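Local coordinates for protein rifin (Plasmodium falciparum, PDB 7JZK) that binds the inhibitory immune receptor LAIR1 through its V2 domain, the part present here, and is a variant surface antigen of the malaria parasite, at residues B[39-45]-B[67-71]; B[61-65]-B[112-117]. All blocks are in the same frame, centred on the assembly; numbering follows the deposited sequence.

Contact 1 (B[39-45]-B[67-71]). With NAG (2-acetamido-2-deoxy-beta-D-glucopyranose), chain E.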
ATOM      1  N   PHE B  39      -6.526   0.380  11.526  1.00 48.76           N
ATOM      2  CA  PHE B  39      -6.244  -0.095  10.179  1.00 43.16           C
ATOM      3  C   PHE B  39      -7.440  -0.771   9.525  1.00 45.42           C
ATOM      4  O   PHE B  39      -7.390  -1.033   8.323  1.00 42.35           O
ATOM      5  CB  PHE B  39      -5.076  -1.080  10.184  1.00 44.27           C
ATOM      6  CG  PHE B  39      -3.771  -0.465  10.557  1.00 43.07           C
ATOM      7  CD1 PHE B  39      -3.001   0.193   9.619  1.00 45.18           C
ATOM      8  CD2 PHE B  39      -3.300  -0.563  11.860  1.00 44.83           C
ATOM      9  CE1 PHE B  39      -1.783   0.765   9.976  1.00 46.63           C
ATOM     10  CE2 PHE B  39      -2.082  -0.002  12.223  1.00 43.16           C
ATOM     11  CZ  PHE B  39      -1.326   0.664  11.281  1.00 46.90           C
ATOM     12  N   HIS B  40      -8.527  -1.004  10.256  1.00 48.68           N
ATOM     13  CA  HIS B  40      -9.726  -1.586   9.662  1.00 43.12           C
ATOM     14  C   HIS B  40      -9.387  -2.913   9.013  1.00 39.16           C
ATOM     15  O   HIS B  40      -9.940  -3.289   7.985  1.00 38.75           O
ATOM     16  CB  HIS B  40     -10.371  -0.596   8.686  1.00 38.63           C
ATOM     17  CG  HIS B  40     -10.217   0.828   9.137  1.00 48.42           C
ATOM     18  ND1 HIS B  40     -10.906   1.342  10.221  1.00 50.09           N
ATOM     19  CD2 HIS B  40      -9.394   1.820   8.705  1.00 45.79           C
ATOM     20  CE1 HIS B  40     -10.547   2.603  10.403  1.00 50.15           C
ATOM     21  NE2 HIS B  40      -9.627   2.916   9.502  1.00 45.72           N
ATOM     22  N   ILE B  41      -8.547  -3.654   9.730  1.00 41.60           N
ATOM     23  CA  ILE B  41      -8.126  -5.007   9.295  1.00 49.05           C
ATOM     24  C   ILE B  41      -8.525  -6.025  10.371  1.00 49.72           C
ATOM     25  O   ILE B  41      -8.615  -5.642  11.521  1.00 45.89           O
ATOM     26  CB  ILE B  41      -6.612  -4.992   8.997  1.00 47.92           C
ATOM     27  CG1 ILE B  41      -6.263  -5.842   7.780  1.00 60.36           C
ATOM     28  CG2 ILE B  41      -5.773  -5.353  10.212  1.00 54.38           C
ATOM     29  CD1 ILE B  41      -6.911  -5.366   6.513  1.00 63.56           C
ATOM     30  N   ASP B  42      -8.842  -7.252   9.972  1.00 56.16           N
ATOM     31  CA  ASP B  42      -9.230  -8.328  10.912  1.00 52.86           C
ATOM     32  C   ASP B  42      -8.218  -9.464  10.831  1.00 61.52           C
ATOM     33  O   ASP B  42      -8.224 -10.327  11.713  1.00 65.51           O
ATOM     34  CB  ASP B  42     -10.604  -8.860  10.539  1.00 49.20           C
ATOM     35  CG  ASP B  42     -11.686  -7.813  10.684  1.00 64.23           C
ATOM     36  OD1 ASP B  42     -12.177  -7.636  11.812  1.00 79.18           O
ATOM     37  OD2 ASP B  42     -12.016  -7.177   9.670  1.00 66.82           O
ATOM     38  N   ASN B  43      -7.382  -9.457   9.808  1.00 61.23           N
ATOM     39  CA  ASN B  43      -6.430 -10.564   9.598  1.00 61.64           C
ATOM     40  C   ASN B  43      -5.051  -9.991   9.297  1.00 62.30           C
ATOM     41  O   ASN B  43      -4.994  -8.929   8.700  1.00 58.47           O
ATOM     42  CB  ASN B  43      -6.907 -11.474   8.469  1.00 62.75           C
ATOM     43  CG  ASN B  43      -8.288 -12.045   8.700  1.00 79.09           C
ATOM     44  OD1 ASN B  43      -8.489 -12.848   9.604  1.00 70.14           O
ATOM     45  ND2 ASN B  43      -9.247 -11.641   7.885  1.00 72.14           N
ATOM     46  N   LEU B  44      -4.004 -10.662   9.762  1.00 59.90           N
ATOM     47  CA  LEU B  44      -2.621 -10.240   9.475  1.00 56.41           C
ATOM     48  C   LEU B  44      -1.775 -11.454   9.121  1.00 64.94           C
ATOM     49  O   LEU B  44      -1.880 -12.459   9.811  1.00 66.34           O
ATOM     50  CB  LEU B  44      -2.030  -9.514  10.678  1.00 59.24           C
ATOM     51  CG  LEU B  44      -0.853  -8.595  10.391  1.00 56.60           C
ATOM     52  CD1 LEU B  44      -1.161  -7.696   9.209  1.00 53.69           C
ATOM     53  CD2 LEU B  44      -0.526  -7.769  11.621  1.00 51.28           C
ATOM     54  N   ASN B  45      -0.995 -11.353   8.060  1.00 63.01           N
ATOM     55  CA  ASN B  45      -0.037 -12.414   7.698  1.00 62.13           C
ATOM     56  C   ASN B  45      -0.732 -13.747   7.524  1.00 67.35           C
ATOM     57  O   ASN B  45      -0.189 -14.755   7.974  1.00 86.00           O
ATOM     58  CB  ASN B  45       1.115 -12.380   8.676  1.00 69.47           C
ATOM     59  CG  ASN B  45       2.307 -13.186   8.248  1.00 81.64           C
ATOM     60  OD1 ASN B  45       2.974 -12.889   7.262  1.00 83.75           O
ATOM     61  ND2 ASN B  45       2.549 -14.216   9.019  1.00 91.02           N
ATOM     62  N   ALA B  67       4.697  -6.771   9.142  1.00 53.36           N
ATOM     63  CA  ALA B  67       3.598  -7.563   8.589  1.00 47.19           C
ATOM     64  C   ALA B  67       2.506  -6.674   7.998  1.00 49.08           C
ATOM     65  O   ALA B  67       1.932  -6.993   6.947  1.00 48.58           O
ATOM     66  CB  ALA B  67       3.013  -8.477   9.675  1.00 48.14           C
ATOM     67  N   ILE B  68       2.207  -5.554   8.657  1.00 45.80           N
ATOM     68  CA  ILE B  68       1.193  -4.650   8.147  1.00 45.32           C
ATOM     69  C   ILE B  68       1.679  -4.005   6.854  1.00 47.77           C
ATOM     70  O   ILE B  68       0.918  -3.883   5.893  1.00 44.93           O
ATOM     71  CB  ILE B  68       0.813  -3.615   9.222  1.00 49.21           C
ATOM     72  CG1 ILE B  68       0.003  -4.281  10.361  1.00 47.79           C
ATOM     73  CG2 ILE B  68       0.033  -2.450   8.593  1.00 44.38           C
ATOM     74  CD1 ILE B  68      -0.317  -3.366  11.535  1.00 40.45           C
ATOM     75  N   ASP B  69       2.964  -3.637   6.796  1.00 45.93           N
ATOM     76  CA  ASP B  69       3.549  -3.071   5.582  1.00 47.15           C
ATOM     77  C   ASP B  69       3.458  -4.050   4.434  1.00 47.26           C
ATOM     78  O   ASP B  69       3.028  -3.705   3.337  1.00 51.57           O
ATOM     79  CB  ASP B  69       5.018  -2.692   5.820  1.00 45.09           C
ATOM     80  CG  ASP B  69       5.750  -2.282   4.533  1.00 57.82           C
ATOM     81  OD1 ASP B  69       6.214  -3.172   3.783  1.00 58.86           O
ATOM     82  OD2 ASP B  69       5.921  -1.079   4.260  1.00 58.91           O
ATOM     83  N   THR B  70       3.829  -5.288   4.674  1.00 47.01           N
ATOM     84  CA  THR B  70       3.805  -6.278   3.609  1.00 48.88           C
ATOM     85  C   THR B  70       2.377  -6.484   3.112  1.00 49.39           C
ATOM     86  O   THR B  70       2.123  -6.504   1.897  1.00 49.09           O
ATOM     87  CB  THR B  70       4.403  -7.590   4.154  1.00 51.99           C
ATOM     88  OG1 THR B  70       5.724  -7.332   4.651  1.00 49.70           O
ATOM     89  CG2 THR B  70       4.525  -8.618   3.058  1.00 51.79           C
ATOM     90  N   GLN B  71       1.413  -6.521   4.020  1.00 45.20           N
ATOM     91  CA  GLN B  71      -0.010  -6.701   3.642  1.00 45.17           C
ATOM     92  C   GLN B  71      -0.523  -5.479   2.876  1.00 44.33           C
ATOM     93  O   GLN B  71      -1.217  -5.671   1.887  1.00 42.37           O
ATOM     94  CB  GLN B  71      -0.839  -7.000   4.889  1.00 42.16           C
ATOM     95  CG  GLN B  71      -2.281  -7.381   4.617  1.00 44.26           C
ATOM     96  CD  GLN B  71      -2.846  -8.137   5.790  1.00 50.97           C
ATOM     97  OE1 GLN B  71      -2.311  -9.156   6.210  1.00 52.43           O
ATOM     98  NE2 GLN B  71      -3.940  -7.638   6.329  1.00 50.37           N
TER
HETATM   99  C1  NAG E   1       3.612 -15.120   8.899  1.00 97.36           C
HETATM  100  C2  NAG E   1       3.747 -15.841  10.192  1.00105.72           C
HETATM  101  C3  NAG E   1       4.991 -16.681  10.163  1.00115.34           C
HETATM  102  C4  NAG E   1       5.019 -17.603   8.953  1.00114.92           C
HETATM  103  C5  NAG E   1       4.573 -16.929   7.649  1.00107.91           C
HETATM  104  C6  NAG E   1       4.172 -17.946   6.604  1.00107.31           C
HETATM  105  C7  NAG E   1       2.782 -14.851  12.196  1.00 90.71           C
HETATM  106  C8  NAG E   1       2.977 -13.889  13.318  1.00 80.24           C
HETATM  107  N2  NAG E   1       3.783 -14.943  11.323  1.00 98.81           N
HETATM  108  O3  NAG E   1       5.019 -17.421  11.381  1.00118.95           O
HETATM  109  O4  NAG E   1       6.389 -17.915   8.747  1.00121.87           O
HETATM  110  O5  NAG E   1       3.437 -16.063   7.841  1.00101.00           O
HETATM  111  O6  NAG E   1       3.862 -17.296   5.381  1.00 99.60           O
HETATM  112  O7  NAG E   1       1.753 -15.483  12.054  1.00 92.72           O

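Contact 2 (B[61-65]-B[112-117])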
ATOM      1  N   VAL B  61       6.692  -4.073  18.173  1.00 57.07           N
ATOM      2  CA  VAL B  61       6.355  -3.072  17.168  1.00 58.36           C
ATOM      3  C   VAL B  61       6.944  -3.438  15.807  1.00 61.65           C
ATOM      4  O   VAL B  61       6.295  -3.268  14.768  1.00 60.84           O
ATOM      5  CB  VAL B  61       6.835  -1.689  17.627  1.00 54.29           C
ATOM      6  CG1 VAL B  61       6.875  -0.757  16.437  1.00 56.26           C
ATOM      7  CG2 VAL B  61       5.965  -1.160  18.773  1.00 52.95           C
ATOM      8  N   THR B  62       8.174  -3.949  15.786  1.00 58.95           N
ATOM      9  CA  THR B  62       8.845  -4.200  14.514  1.00 59.13           C
ATOM     10  C   THR B  62       8.152  -5.294  13.717  1.00 59.85           C
ATOM     11  O   THR B  62       7.946  -5.163  12.504  1.00 62.29           O
ATOM     12  CB  THR B  62      10.305  -4.570  14.757  1.00 63.69           C
ATOM     13  OG1 THR B  62      10.977  -3.450  15.338  1.00 72.37           O
ATOM     14  CG2 THR B  62      11.000  -4.952  13.446  1.00 59.76           C
ATOM     15  N   THR B  63       7.796  -6.392  14.376  1.00 63.75           N
ATOM     16  CA  THR B  63       7.207  -7.503  13.641  1.00 62.49           C
ATOM     17  C   THR B  63       5.836  -7.132  13.096  1.00 60.91           C
ATOM     18  O   THR B  63       5.521  -7.396  11.927  1.00 63.32           O
ATOM     19  CB  THR B  63       7.118  -8.720  14.558  1.00 62.44           C
ATOM     20  OG1 THR B  63       8.438  -9.080  14.983  1.00 68.74           O
ATOM     21  CG2 THR B  63       6.430  -9.909  13.861  1.00 55.79           C
ATOM     22  N   ILE B  64       5.017  -6.491  13.921  1.00 56.25           N
ATOM     23  CA  ILE B  64       3.689  -6.123  13.468  1.00 57.03           C
ATOM     24  C   ILE B  64       3.767  -5.090  12.354  1.00 57.84           C
ATOM     25  O   ILE B  64       3.038  -5.180  11.363  1.00 51.99           O
ATOM     26  CB  ILE B  64       2.853  -5.628  14.650  1.00 54.23           C
ATOM     27  CG1 ILE B  64       1.588  -4.974  14.141  1.00 58.53           C
ATOM     28  CG2 ILE B  64       3.613  -4.628  15.429  1.00 60.78           C
ATOM     29  CD1 ILE B  64       0.788  -4.427  15.246  1.00 63.67           C
ATOM     30  N   ALA B  65       4.644  -4.093  12.496  1.00 59.03           N
ATOM     31  CA  ALA B  65       4.746  -3.067  11.469  1.00 52.18           C
ATOM     32  C   ALA B  65       5.212  -3.672  10.152  1.00 55.82           C
ATOM     33  O   ALA B  65       4.691  -3.334   9.085  1.00 53.02           O
ATOM     34  CB  ALA B  65       5.681  -1.952  11.934  1.00 52.94           C
ATOM     35  N   ILE B 112       4.020   3.448   9.075  1.00 42.94           N
ATOM     36  CA  ILE B 112       3.323   2.387   9.770  1.00 50.48           C
ATOM     37  C   ILE B 112       3.979   2.142  11.118  1.00 53.03           C
ATOM     38  O   ILE B 112       3.298   1.925  12.111  1.00 50.26           O
ATOM     39  CB  ILE B 112       3.301   1.114   8.913  1.00 46.26           C
ATOM     40  CG1 ILE B 112       2.515   1.386   7.646  1.00 45.72           C
ATOM     41  CG2 ILE B 112       2.709  -0.087   9.716  1.00 46.92           C
ATOM     42  CD1 ILE B 112       2.676   0.323   6.605  1.00 48.04           C
ATOM     43  N   THR B 113       5.312   2.162  11.159  1.00 54.55           N
ATOM     44  CA  THR B 113       6.061   1.953  12.394  1.00 53.21           C
ATOM     45  C   THR B 113       5.696   3.016  13.413  1.00 54.66           C
ATOM     46  O   THR B 113       5.377   2.702  14.558  1.00 52.82           O
ATOM     47  CB  THR B 113       7.570   1.965  12.081  1.00 56.06           C
ATOM     48  OG1 THR B 113       7.893   0.849  11.231  1.00 53.36           O
ATOM     49  CG2 THR B 113       8.430   1.920  13.343  1.00 55.91           C
ATOM     50  N   GLY B 114       5.660   4.274  13.001  1.00 50.81           N
ATOM     51  CA  GLY B 114       5.260   5.308  13.939  1.00 50.86           C
ATOM     52  C   GLY B 114       3.836   5.116  14.430  1.00 53.10           C
ATOM     53  O   GLY B 114       3.549   5.285  15.623  1.00 56.78           O
ATOM     54  N   ALA B 115       2.938   4.708  13.529  1.00 49.81           N
ATOM     55  CA  ALA B 115       1.553   4.502  13.935  1.00 54.61           C
ATOM     56  C   ALA B 115       1.449   3.366  14.949  1.00 56.20           C
ATOM     57  O   ALA B 115       0.831   3.512  16.011  1.00 53.89           O
ATOM     58  CB  ALA B 115       0.687   4.217  12.709  1.00 47.60           C
ATOM     59  N   VAL B 116       2.103   2.243  14.660  1.00 49.67           N
ATOM     60  CA  VAL B 116       2.050   1.096  15.551  1.00 53.67           C
ATOM     61  C   VAL B 116       2.655   1.448  16.890  1.00 55.87           C
ATOM     62  O   VAL B 116       2.174   1.004  17.941  1.00 57.76           O
ATOM     63  CB  VAL B 116       2.784  -0.081  14.893  1.00 54.66           C
ATOM     64  CG1 VAL B 116       3.104  -1.145  15.910  1.00 54.01           C
ATOM     65  CG2 VAL B 116       1.960  -0.633  13.769  1.00 51.99           C
ATOM     66  N   THR B 117       3.673   2.309  16.883  1.00 55.37           N
ATOM     67  CA  THR B 117       4.269   2.740  18.136  1.00 57.03           C
ATOM     68  C   THR B 117       3.229   3.449  18.983  1.00 60.23           C
ATOM     69  O   THR B 117       3.024   3.109  20.159  1.00 63.55           O
ATOM     70  CB  THR B 117       5.459   3.661  17.869  1.00 55.89           C
ATOM     71  OG1 THR B 117       6.516   2.930  17.221  1.00 51.77           O
ATOM     72  CG2 THR B 117       5.963   4.260  19.179  1.00 53.09           C
TER

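Contact 1 (B[39-45]-B[67-71])
Gln-71 on helix 61-75 holds strand 43-44, the first strand of a two-stranded antiparallel hairpin with 47-48, against the helical body of the RIFIN V2 domain. Its carboxamide bridges the backbone on either side of Leu-44. NE2 donates to Asn-43 O at 2.9 Å in a nearly straight bond (N-H...O 174°), with the acceptor lying in the amide plane of Gln-71, while OE1 receives the backbone N of Asn-45 at 3.2 Å, close to the direction of its C=O bond. Two bonds from opposite ends of one amide fix its rotation. The group gets there because CG stands anti to the backbone N (chi1 -172°) and the chain runs on extended beyond it, out from the helix to the strand. Ile-41 meets the amide from the other direction, its CG1 3.3 Å from Gln-71 NE2, and Phe-88 of helix 86-94 also touches both residues.

Beside the amide, on the helix, the contact turns apolar. The isobutyl group of Leu-44 lies against the helix: CG rests 3.9 Å from Ala-67 CB, and CD2 lies 3.7 Å from Ile-68 CG1, the two side chains crossing at about a right angle. Leu-49 and Phe-52 of helix 49-55 pack on Leu-44 as well. Farther along, Ile-68 extends its CD1 over one face of the Phe-39 ring in a CH-pi contact, 4.2 Å from the centroid and 22° off the normal, displaced toward the rim. Phe-39 closes helix 13-39, and His-40, with positive phi, starts the turn into the hairpin. At the other end the chain emerges at Asn-45, whose side chain carries an N-linked glycan: ND2 is bonded to C1 of the N-acetylglucosamine at 1.4 Å.

Contact 2 (B[61-65]-B[112-117])
This is a helix-helix packing contact within the helical body of the V2 domain, formed where the start of helix 61-75 meets the first half of helix 108-126. The two short segments run at 125° to each other, with their axes 9.2 Å apart at closest approach. Val-116 is the central side chain. Its CG1 meets Ile-64 CG2 at 3.6 Å, tip to tip, and Val-61 CG1 at 3.8 Å, where the two valines lie side by side, pointing opposite ways. Val-116 CG1 stands anti to its own backbone N (chi1 164°), and this puts one methyl in reach of both Val-61 and Ile-64, about one turn apart on the partner helix.

Ala-65 lets the backbones come closest, its CA lying 5.3 Å from that of Thr-113. The alanine methyl sits 3.6 Å from Thr-113 OG1, a hydroxyl that is hydrogen-bonded to Lys-109 O of its own helix, and Ile-112 CG2 packs alongside Ala-65. Thr-117 likewise turns its hydroxyl back on its helix: OG1 donates to Thr-113 O at 2.9 Å from above the carbonyl plane, and this oxygen also accepts Thr-117 N. Val-61 CG1 therefore meets a hydroxyl already engaged. Ile-112 also touches Ile-68, Asp-69 and Met-72, and Ile-68 in turn packs on Phe-39 and Leu-35 of helix 13-39 and on Leu-44 of strand 43-44.

Overall arrangement
Contacts 1 and 2 share helix 61-75, which touches both strand 43-44 and helix 108-126. Contact 1 uses a later portion of the helix, contact 2 its beginning, and their centres are about 11 Å apart. Both are partly buried, but they differ in chemistry. Contact 1 joins a helix to the end of helix 13-39, the turn after it and a short strand, and adds amide-to-backbone hydrogen bonds to its apolar packing, reaching the surface at the glycosylated Asn-45. Contact 2 joins two regular helices by van der Waals packing, the hydroxyls of Thr-113 and Thr-117 bonded within their own helix. Ile-68 connects them, its CG2 lying 3.7 Å from Ile-112 CG2.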